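Local coordinates for nisin biosynthesis protein NisC (Lactococcus lactis subsp. lactis, PDB 2G0D) that catalyses the cyclisation that forms the thioether (lanthionine) rings of the lantibiotic nisin, with a zinc ion bound in its toroid, at residues Leu109-Glu114 with Glu153-Leu158; Ser91-Arg96 with Asn104-Leu109; Phe242-Lys247 with Glu264-Glu269. All coordinates share one frame; numbering follows the deposited sequence.

Contact 1: Leu109-Glu114 with Glu153-Leu158; sequences LNRYIE and EQYDDL
Glu114 meets Leu158 and Tyr155 with different parts of its side chain. In the apolar contact, Glu114 CB lies 3.7 Å from Leu158 CD2. The carboxylate continues to the rim of the Tyr155 ring, where Glu114 OE1 is 3.3 Å from Tyr155 CE1, near the ring plane. A long acid suits this border, giving its methylenes to the leucine and its carboxylate to bound water. Tyr155 also sets its hydroxyl against Asn110, Tyr155 OH to Asn110 CB 3.3 Å, the two side chains crossing at about a right angle. Gln154, the preceding residue, covers one face of the tyrosine ring with its CG.

Polar links run through water. One water donates to Glu114 OE2 (2.7 Å) and to Gln154 O, and accepts from Leu158 N at 2.9 Å, tying the acid to the first turn of helix 156-168, whose N-cap position is Tyr155. Another, in the plane of the tyrosine ring, bonds to Tyr155 OH at 2.6 Å and accepts from Asn110 ND2. The modelled approach of Arg111 to Gln154 is too close, hence doubtful; Gln154 NE2 is hydrogen-bonded to Asp152.

Asn110 OD1 is hydrogen-bonded to Tyr146 of helix 140-147, where Ile113 and Leu158 both touch Leu147, while Leu109 and Ile113 touch Ala85 of helix 85-92.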
loop_
_atom_site.group_PDB
_atom_site.type_symbol
_atom_site.label_atom_id
_atom_site.label_comp_id
_atom_site.label_asym_id
_atom_site.label_seq_id
_atom_site.Cartn_x
_atom_site.Cartn_y
_atom_site.Cartn_z
ATOM N N LEU A 109 14.399 0.793 -14.897
ATOM C CA LEU A 109 13.453 1.309 -13.906
ATOM C C LEU A 109 14.144 1.568 -12.577
ATOM O O LEU A 109 13.972 2.622 -11.999
ATOM C CB LEU A 109 12.245 0.374 -13.758
ATOM C CG LEU A 109 11.315 0.331 -14.971
ATOM C CD1 LEU A 109 10.417 -0.879 -14.922
ATOM C CD2 LEU A 109 10.507 1.623 -15.101
ATOM N N ASN A 110 14.943 0.612 -12.115
ATOM C CA ASN A 110 15.672 0.722 -10.838
ATOM C C ASN A 110 16.662 1.890 -10.775
ATOM O O ASN A 110 16.723 2.624 -9.782
ATOM C CB ASN A 110 16.389 -0.597 -10.533
ATOM C CG ASN A 110 15.422 -1.748 -10.245
ATOM O OD1 ASN A 110 14.243 -1.527 -9.978
ATOM N ND2 ASN A 110 15.931 -2.985 -10.290
ATOM N N ARG A 111 17.447 2.059 -11.844
ATOM C CA ARG A 111 18.375 3.179 -11.940
ATOM C C ARG A 111 17.609 4.495 -11.982
ATOM O O ARG A 111 17.975 5.452 -11.307
ATOM C CB ARG A 111 19.318 3.034 -13.160
ATOM C CG ARG A 111 20.237 1.776 -13.134
ATOM C CD ARG A 111 20.485 1.168 -11.700
ATOM N NE ARG A 111 21.540 0.152 -11.714
ATOM C CZ ARG A 111 22.744 0.281 -11.149
ATOM N NH1 ARG A 111 23.074 1.372 -10.453
ATOM N NH2 ARG A 111 23.632 -0.704 -11.265
ATOM N N TYR A 112 16.518 4.550 -12.733
ATOM C CA TYR A 112 15.703 5.753 -12.693
ATOM C C TYR A 112 15.163 6.001 -11.281
ATOM O O TYR A 112 15.201 7.130 -10.790
ATOM C CB TYR A 112 14.573 5.780 -13.752
ATOM C CG TYR A 112 13.614 6.938 -13.478
ATOM C CD1 TYR A 112 13.948 8.269 -13.796
ATOM C CD2 TYR A 112 12.411 6.711 -12.830
ATOM C CE1 TYR A 112 13.056 9.325 -13.498
ATOM C CE2 TYR A 112 11.542 7.746 -12.534
ATOM C CZ TYR A 112 11.857 9.031 -12.853
ATOM O OH TYR A 112 10.932 10.007 -12.521
ATOM N N ILE A 113 14.679 4.944 -10.625
ATOM C CA ILE A 113 14.144 5.082 -9.274
ATOM C C ILE A 113 15.179 5.637 -8.296
ATOM O O ILE A 113 14.868 6.556 -7.531
ATOM C CB ILE A 113 13.556 3.756 -8.711
ATOM C CG1 ILE A 113 12.257 3.372 -9.445
ATOM C CG2 ILE A 113 13.271 3.918 -7.214
ATOM C CD1 ILE A 113 11.826 1.885 -9.288
ATOM N N GLU A 114 16.390 5.070 -8.311
ATOM C CA GLU A 114 17.472 5.536 -7.461
ATOM C C GLU A 114 17.839 6.997 -7.744
ATOM O O GLU A 114 17.979 7.785 -6.809
ATOM C CB GLU A 114 18.719 4.649 -7.601
ATOM C CG GLU A 114 19.922 5.160 -6.786
ATOM C CD GLU A 114 20.947 4.082 -6.473
ATOM O OE1 GLU A 114 20.955 3.012 -7.129
ATOM O OE2 GLU A 114 21.742 4.305 -5.543
ATOM N N GLU A 153 22.949 -5.998 -3.488
ATOM C CA GLU A 153 23.536 -5.101 -2.473
ATOM C C GLU A 153 23.897 -3.679 -2.962
ATOM O O GLU A 153 24.156 -2.783 -2.147
ATOM C CB GLU A 153 24.718 -5.764 -1.722
ATOM C CG GLU A 153 26.105 -5.550 -2.308
ATOM C CD GLU A 153 27.223 -6.136 -1.416
ATOM O OE1 GLU A 153 28.153 -5.386 -1.005
ATOM O OE2 GLU A 153 27.176 -7.353 -1.129
ATOM N N GLN A 154 23.888 -3.464 -4.276
ATOM C CA GLN A 154 24.148 -2.129 -4.827
ATOM C C GLN A 154 23.074 -1.103 -4.395
ATOM O O GLN A 154 23.312 0.103 -4.446
ATOM C CB GLN A 154 24.291 -2.180 -6.358
ATOM C CG GLN A 154 23.002 -2.550 -7.106
ATOM C CD GLN A 154 23.088 -2.254 -8.602
ATOM O OE1 GLN A 154 23.375 -1.122 -8.999
ATOM N NE2 GLN A 154 22.830 -3.257 -9.433
ATOM N N TYR A 155 21.916 -1.587 -3.930
ATOM C CA TYR A 155 20.829 -0.695 -3.500
ATOM C C TYR A 155 20.784 -0.462 -1.986
ATOM O O TYR A 155 19.870 0.193 -1.465
ATOM C CB TYR A 155 19.508 -1.174 -4.065
ATOM C CG TYR A 155 19.504 -1.188 -5.587
ATOM C CD1 TYR A 155 19.700 0.006 -6.321
ATOM C CD2 TYR A 155 19.352 -2.380 -6.294
ATOM C CE1 TYR A 155 19.713 0.004 -7.716
ATOM C CE2 TYR A 155 19.369 -2.395 -7.685
ATOM C CZ TYR A 155 19.546 -1.196 -8.387
ATOM O OH TYR A 155 19.550 -1.197 -9.763
ATOM N N ASP A 156 21.813 -0.966 -1.298
ATOM C CA ASP A 156 21.926 -0.867 0.146
ATOM C C ASP A 156 22.021 0.577 0.571
ATOM O O ASP A 156 21.344 1.006 1.516
ATOM C CB ASP A 156 23.131 -1.680 0.650
ATOM C CG ASP A 156 22.845 -3.202 0.683
ATOM O OD1 ASP A 156 21.702 -3.634 0.383
ATOM O OD2 ASP A 156 23.770 -3.972 1.003
ATOM N N ASP A 157 22.823 1.337 -0.156
ATOM C CA ASP A 157 23.015 2.744 0.158
ATOM C C ASP A 157 21.716 3.533 0.009
ATOM O O ASP A 157 21.356 4.265 0.919
ATOM C CB ASP A 157 24.174 3.358 -0.653
ATOM C CG ASP A 157 25.524 2.851 -0.204
ATOM O OD1 ASP A 157 25.729 2.659 1.012
ATOM O OD2 ASP A 157 26.410 2.640 -1.064
ATOM N N LEU A 158 21.024 3.353 -1.119
ATOM C CA LEU A 158 19.721 3.946 -1.376
ATOM C C LEU A 158 18.702 3.607 -0.263
ATOM O O LEU A 158 17.973 4.486 0.221
ATOM C CB LEU A 158 19.199 3.464 -2.750
ATOM C CG LEU A 158 17.745 3.754 -3.180
ATOM C CD1 LEU A 158 17.453 5.273 -3.236
ATOM C CD2 LEU A 158 17.395 3.096 -4.506
HETATM O O HOH W 1 18.925 -3.427 -10.891
HETATM O O HOH W 2 22.417 2.653 -3.560
HETATM O O HOH W 3 23.081 1.362 -6.951
#

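Contact 2: Ser91-Arg96 with Asn104-Leu109; sequences SILHLR and NLLDSL
Arg96 lies across Leu106 and ends on Asp107, so a single side chain serves both the apolar and the charged part of this contact. Its CB rests on Leu106 CD1 at 3.6 Å, and CG stays against the same methyl. With CG anti to the backbone N (chi1 -172°) and the chain extended from CG to NE, the arginine spans the leucine. At the tip, Arg96 NH1 lies beside Leu106 CB and donates to Asp107 OD1 at 3.0 Å, while Arg96 NH2 donates to that same OD1 at 2.9 Å. The acid oxygen sits at the edge of the guanidinium, in its plane and nearly equidistant from the two nitrogens, both bonds being moderately bent. On the aspartate side, NH2 uses the syn lone pair, whereas NH1 arrives from above the carboxylate plane; the two flat groups are turned 55° apart.

Beside the arginine the packing is purely aliphatic. Ile92 and Leu106 slide past each other in opposite directions, with Ile92 CG1 3.7 Å from Leu106 CD2. Ile92 CD1 presses on Leu105 CD2 at 3.5 Å, tighter than usual for two carbons. Branched residues fit here because their methyls meet between the end of helix 85-92 and helix 100-122, and Ile64 of helix 53-74 touches both Ile92 and Leu105.

Chemically, the leucines and isoleucine supply the buried adhesion, and the salt bridge adds a directional tie at the partly exposed border. Two donors on one oxygen would be expected to draw the negative charge toward OD1 and favour the ionised acid.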
loop_
_atom_site.group_PDB
_atom_site.type_symbol
_atom_site.label_atom_id
_atom_site.label_comp_id
_atom_site.label_asym_id
_atom_site.label_seq_id
_atom_site.Cartn_x
_atom_site.Cartn_y
_atom_site.Cartn_z
ATOM N N SER A 91 4.995 -4.543 -11.087
ATOM C CA SER A 91 4.059 -5.311 -11.908
ATOM C C SER A 91 4.738 -6.398 -12.783
ATOM O O SER A 91 4.086 -7.397 -13.182
ATOM C CB SER A 91 3.165 -4.384 -12.733
ATOM O OG SER A 91 3.849 -3.800 -13.846
ATOM N N ILE A 92 6.047 -6.234 -13.051
ATOM C CA ILE A 92 6.784 -7.214 -13.872
ATOM C C ILE A 92 7.941 -7.907 -13.139
ATOM O O ILE A 92 8.662 -8.723 -13.710
ATOM C CB ILE A 92 7.313 -6.585 -15.201
ATOM C CG1 ILE A 92 8.430 -5.565 -14.910
ATOM C CG2 ILE A 92 6.173 -5.939 -16.007
ATOM C CD1 ILE A 92 9.026 -4.918 -16.164
ATOM N N LEU A 93 8.134 -7.573 -11.876
ATOM C CA LEU A 93 9.292 -8.077 -11.110
ATOM C C LEU A 93 9.458 -9.613 -11.178
ATOM O O LEU A 93 10.577 -10.103 -11.355
ATOM C CB LEU A 93 9.239 -7.587 -9.648
ATOM C CG LEU A 93 10.420 -8.010 -8.769
ATOM C CD1 LEU A 93 11.753 -7.509 -9.329
ATOM C CD2 LEU A 93 10.232 -7.524 -7.364
ATOM N N HIS A 94 8.353 -10.358 -11.073
ATOM C CA HIS A 94 8.371 -11.850 -11.132
ATOM C C HIS A 94 8.877 -12.431 -12.459
ATOM O O HIS A 94 9.206 -13.611 -12.540
ATOM C CB HIS A 94 6.978 -12.393 -10.894
ATOM C CG HIS A 94 6.004 -11.966 -11.937
ATOM N ND1 HIS A 94 5.505 -10.686 -11.991
ATOM C CD2 HIS A 94 5.461 -12.635 -12.980
ATOM C CE1 HIS A 94 4.687 -10.583 -13.021
ATOM N NE2 HIS A 94 4.648 -11.749 -13.643
ATOM N N LEU A 95 8.971 -11.585 -13.477
ATOM C CA LEU A 95 9.417 -12.002 -14.799
ATOM C C LEU A 95 10.920 -11.769 -15.034
ATOM O O LEU A 95 11.444 -12.154 -16.079
ATOM C CB LEU A 95 8.611 -11.268 -15.848
ATOM C CG LEU A 95 7.111 -11.607 -15.974
ATOM C CD1 LEU A 95 6.383 -10.580 -16.843
ATOM C CD2 LEU A 95 6.923 -13.006 -16.549
ATOM N N ARG A 96 11.581 -11.146 -14.050
ATOM C CA ARG A 96 13.002 -10.804 -14.094
ATOM C C ARG A 96 13.899 -11.861 -14.744
ATOM O O ARG A 96 14.650 -11.546 -15.669
ATOM C CB ARG A 96 13.542 -10.426 -12.700
ATOM C CG ARG A 96 14.981 -9.862 -12.765
ATOM C CD ARG A 96 15.470 -9.119 -11.507
ATOM N NE ARG A 96 16.884 -8.747 -11.671
ATOM C CZ ARG A 96 17.338 -7.589 -12.164
ATOM N NH1 ARG A 96 16.503 -6.612 -12.531
ATOM N NH2 ARG A 96 18.656 -7.404 -12.299
ATOM N N ASN A 104 16.302 -6.275 -18.425
ATOM C CA ASN A 104 16.779 -5.008 -18.983
ATOM C C ASN A 104 15.860 -3.862 -18.605
ATOM O O ASN A 104 16.319 -2.829 -18.149
ATOM C CB ASN A 104 16.941 -5.078 -20.512
ATOM C CG ASN A 104 18.223 -5.786 -20.939
ATOM O OD1 ASN A 104 19.096 -6.100 -20.116
ATOM N ND2 ASN A 104 18.340 -6.043 -22.237
ATOM N N LEU A 105 14.553 -4.072 -18.760
ATOM C CA LEU A 105 13.561 -3.080 -18.358
ATOM C C LEU A 105 13.608 -2.783 -16.857
ATOM O O LEU A 105 13.574 -1.625 -16.457
ATOM C CB LEU A 105 12.153 -3.521 -18.783
ATOM C CG LEU A 105 10.981 -2.562 -18.504
ATOM C CD1 LEU A 105 11.258 -1.122 -19.062
ATOM C CD2 LEU A 105 9.676 -3.119 -19.061
ATOM N N LEU A 106 13.683 -3.821 -16.028
ATOM C CA LEU A 106 13.712 -3.639 -14.564
ATOM C C LEU A 106 14.953 -2.838 -14.105
ATOM O O LEU A 106 14.835 -1.958 -13.258
ATOM C CB LEU A 106 13.624 -4.992 -13.839
ATOM C CG LEU A 106 12.220 -5.639 -13.825
ATOM C CD1 LEU A 106 12.256 -7.148 -13.538
ATOM C CD2 LEU A 106 11.337 -4.936 -12.782
ATOM N N ASP A 107 16.119 -3.139 -14.686
ATOM C CA ASP A 107 17.364 -2.405 -14.405
ATOM C C ASP A 107 17.260 -0.911 -14.707
ATOM O O ASP A 107 17.689 -0.088 -13.903
ATOM C CB ASP A 107 18.552 -3.019 -15.171
ATOM C CG ASP A 107 18.985 -4.360 -14.602
ATOM O OD1 ASP A 107 18.576 -4.702 -13.462
ATOM O OD2 ASP A 107 19.726 -5.084 -15.295
ATOM N N SER A 108 16.682 -0.578 -15.862
ATOM C CA SER A 108 16.389 0.810 -16.233
ATOM C C SER A 108 15.483 1.477 -15.225
ATOM O O SER A 108 15.744 2.596 -14.774
ATOM C CB SER A 108 15.706 0.874 -17.593
ATOM O OG SER A 108 16.508 0.233 -18.548
ATOM N N LEU A 109 14.399 0.793 -14.897
ATOM C CA LEU A 109 13.453 1.309 -13.906
ATOM C C LEU A 109 14.144 1.568 -12.577
ATOM O O LEU A 109 13.972 2.622 -11.999
ATOM C CB LEU A 109 12.245 0.374 -13.758
ATOM C CG LEU A 109 11.315 0.331 -14.971
ATOM C CD1 LEU A 109 10.417 -0.879 -14.922
ATOM C CD2 LEU A 109 10.507 1.623 -15.101
#

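Contact 3: Phe242-Lys247 with Glu264-Glu269; sequences FELERK and EKVIRE
Two loops on the periphery of the alpha toroid meet here: the one leaving helix 226-242, which carries Phe242 and Leu244, and the one leaving helix 258-263, which carries Glu264 to Val266. Phe242 lays its ring beside the backbone of the second loop. Phe242 CE2 is 3.5 Å from the carbonyl carbon Glu264 C, and Phe242 CZ is 3.7 Å from Glu264 CA. The backbone atoms Val266 N and Lys265 O lie at the ring edge, in its plane. A chi1 of -67° sets CG anti to the carbonyl carbon, and the far end of the ring comes nearer to segment 264-269 than its CB does. Glu264, the first residue to leave helical geometry, has a positive phi of 73°, which turns the backbone as the helix ends.

Val266 is the apolar partner of the second loop. Val266 CG2 touches Leu244 CD2 at 3.7 Å, the two side chains crossing at about a right angle, and the same methyl lies 3.6 Å from the backbone oxygen Phe242 O. A compact valine suits a site between a leucine side chain and a backbone carbonyl, while a flat phenylalanine can lie alongside a main chain. No hydrogen bond joins the two segments.

Phe242 also touches Leu261 of helix 258-263, and Leu244 is backbone-bonded to Leu251. This is loop packing on the outer surface of the alpha-toroid fold of the LanC family, joining the exits of helices 226-242 and 258-263.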
loop_
_atom_site.group_PDB
_atom_site.type_symbol
_atom_site.label_atom_id
_atom_site.label_comp_id
_atom_site.label_asym_id
_atom_site.label_seq_id
_atom_site.Cartn_x
_atom_site.Cartn_y
_atom_site.Cartn_z
ATOM N N PHE A 242 -2.882 8.264 21.303
ATOM C CA PHE A 242 -4.041 8.949 20.734
ATOM C C PHE A 242 -5.218 8.023 20.357
ATOM O O PHE A 242 -6.228 8.493 19.814
ATOM C CB PHE A 242 -3.615 9.885 19.597
ATOM C CG PHE A 242 -2.785 11.071 20.065
ATOM C CD1 PHE A 242 -1.401 11.078 19.908
ATOM C CD2 PHE A 242 -3.393 12.178 20.669
ATOM C CE1 PHE A 242 -0.635 12.182 20.343
ATOM C CE2 PHE A 242 -2.638 13.269 21.116
ATOM C CZ PHE A 242 -1.258 13.267 20.948
ATOM N N GLU A 243 -5.096 6.726 20.655
ATOM C CA GLU A 243 -6.203 5.774 20.469
ATOM C C GLU A 243 -7.459 6.268 21.189
ATOM O O GLU A 243 -7.381 6.737 22.337
ATOM C CB GLU A 243 -5.853 4.382 20.982
ATOM C CG GLU A 243 -6.976 3.386 20.765
ATOM C CD GLU A 243 -6.700 1.989 21.328
ATOM O OE1 GLU A 243 -5.608 1.736 21.887
ATOM O OE2 GLU A 243 -7.603 1.135 21.206
ATOM N N LEU A 244 -8.605 6.185 20.513
ATOM C CA LEU A 244 -9.875 6.576 21.142
ATOM C C LEU A 244 -10.297 5.555 22.201
ATOM O O LEU A 244 -9.778 4.432 22.266
ATOM C CB LEU A 244 -10.981 6.823 20.109
ATOM C CG LEU A 244 -10.672 7.898 19.062
ATOM C CD1 LEU A 244 -11.785 7.987 17.994
ATOM C CD2 LEU A 244 -10.427 9.251 19.733
ATOM N N GLU A 245 -11.246 5.954 23.031
ATOM C CA GLU A 245 -11.432 5.290 24.303
ATOM C C GLU A 245 -12.822 4.694 24.430
ATOM O O GLU A 245 -13.784 5.186 23.809
ATOM C CB GLU A 245 -11.123 6.283 25.436
ATOM C CG GLU A 245 -9.613 6.447 25.685
ATOM C CD GLU A 245 -9.206 7.752 26.372
ATOM O OE1 GLU A 245 -7.973 7.959 26.508
ATOM O OE2 GLU A 245 -10.078 8.574 26.763
ATOM N N ARG A 246 -12.904 3.609 25.209
ATOM C CA ARG A 246 -14.175 3.001 25.636
ATOM C C ARG A 246 -14.995 2.464 24.434
ATOM O O ARG A 246 -14.510 1.602 23.703
ATOM C CB ARG A 246 -14.988 3.967 26.520
ATOM C CG ARG A 246 -14.239 4.585 27.741
ATOM C CD ARG A 246 -14.214 3.674 28.961
ATOM N NE ARG A 246 -15.288 3.916 29.954
ATOM C CZ ARG A 246 -16.558 3.543 29.803
ATOM N NH1 ARG A 246 -17.440 3.768 30.748
ATOM N NH2 ARG A 246 -16.959 2.953 28.682
ATOM N N LYS A 247 -16.211 2.989 24.234
ATOM C CA LYS A 247 -17.073 2.621 23.096
ATOM C C LYS A 247 -16.376 2.803 21.751
ATOM O O LYS A 247 -16.747 2.170 20.763
ATOM C CB LYS A 247 -18.405 3.392 23.133
ATOM C CG LYS A 247 -19.137 3.302 24.476
ATOM C CD LYS A 247 -20.570 3.817 24.408
ATOM C CE LYS A 247 -20.676 5.335 24.276
ATOM N NZ LYS A 247 -22.109 5.793 24.543
ATOM N N GLU A 264 -1.464 16.042 24.301
ATOM C CA GLU A 264 -1.319 14.577 24.379
ATOM C C GLU A 264 -2.659 13.856 24.614
ATOM O O GLU A 264 -2.676 12.687 25.008
ATOM C CB GLU A 264 -0.280 14.140 25.425
ATOM C CG GLU A 264 1.173 14.544 25.145
ATOM C CD GLU A 264 2.003 14.625 26.425
ATOM O OE1 GLU A 264 1.606 13.997 27.434
ATOM O OE2 GLU A 264 3.045 15.327 26.433
ATOM N N LYS A 265 -3.769 14.556 24.388
ATOM C CA LYS A 265 -5.070 13.897 24.265
ATOM C C LYS A 265 -5.749 14.346 22.977
ATOM O O LYS A 265 -5.434 15.410 22.445
ATOM C CB LYS A 265 -6.033 14.203 25.429
ATOM C CG LYS A 265 -5.463 14.689 26.738
ATOM C CD LYS A 265 -6.632 15.095 27.646
ATOM C CE LYS A 265 -6.205 15.933 28.840
ATOM N NZ LYS A 265 -5.651 15.088 29.936
ATOM N N VAL A 266 -6.681 13.534 22.485
ATOM C CA VAL A 266 -7.670 13.998 21.515
ATOM C C VAL A 266 -8.517 15.105 22.178
ATOM O O VAL A 266 -8.860 15.012 23.367
ATOM C CB VAL A 266 -8.594 12.840 21.041
ATOM C CG1 VAL A 266 -9.653 13.343 20.070
ATOM C CG2 VAL A 266 -7.777 11.731 20.394
ATOM N N ILE A 267 -8.828 16.149 21.407
ATOM C CA ILE A 267 -9.691 17.238 21.875
ATOM C C ILE A 267 -10.996 17.253 21.074
ATOM O O ILE A 267 -12.090 17.196 21.646
ATOM C CB ILE A 267 -8.990 18.633 21.798
ATOM C CG1 ILE A 267 -7.615 18.606 22.487
ATOM C CG2 ILE A 267 -9.883 19.725 22.414
ATOM C CD1 ILE A 267 -6.777 19.895 22.338
ATOM N N ARG A 268 -10.878 17.344 19.752
ATOM C CA ARG A 268 -12.050 17.386 18.893
ATOM C C ARG A 268 -12.277 16.003 18.304
ATOM O O ARG A 268 -11.342 15.374 17.798
ATOM C CB ARG A 268 -11.885 18.409 17.756
ATOM C CG ARG A 268 -11.458 19.831 18.177
ATOM C CD ARG A 268 -12.435 20.472 19.132
ATOM N NE ARG A 268 -12.512 21.928 18.982
ATOM C CZ ARG A 268 -11.924 22.821 19.780
ATOM N NH1 ARG A 268 -11.185 22.435 20.818
ATOM N NH2 ARG A 268 -12.086 24.117 19.539
ATOM N N GLU A 269 -13.522 15.543 18.396
ATOM C CA GLU A 269 -13.948 14.304 17.762
ATOM C C GLU A 269 -13.970 14.466 16.244
ATOM O O GLU A 269 -14.154 15.577 15.725
ATOM C CB GLU A 269 -15.329 13.861 18.278
ATOM C CG GLU A 269 -16.488 14.770 17.883
ATOM C CD GLU A 269 -17.850 14.208 18.261
ATOM O OE1 GLU A 269 -17.917 13.132 18.894
ATOM O OE2 GLU A 269 -18.868 14.849 17.926
#

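Overall arrangement
Contacts 1 and 2 are partly buried and lie on the same side of the chain's centre, their centres 13 Å apart. They share helix 100-122, and Leu109 lies in a segment of each, though it touches across only in contact 2; contact 2 joins that helix to the end of helix 85-92, contact 1 to the start of helix 156-168. Contact 3 is a surface contact between loops on the opposite side, its centre about 41 Å from that of contact 1. The chemistry differs accordingly: contact 2 combines close aliphatic packing with a direct salt bridge, contact 1 relies on water for its polar links, and contact 3 has only van der Waals packing across its segments.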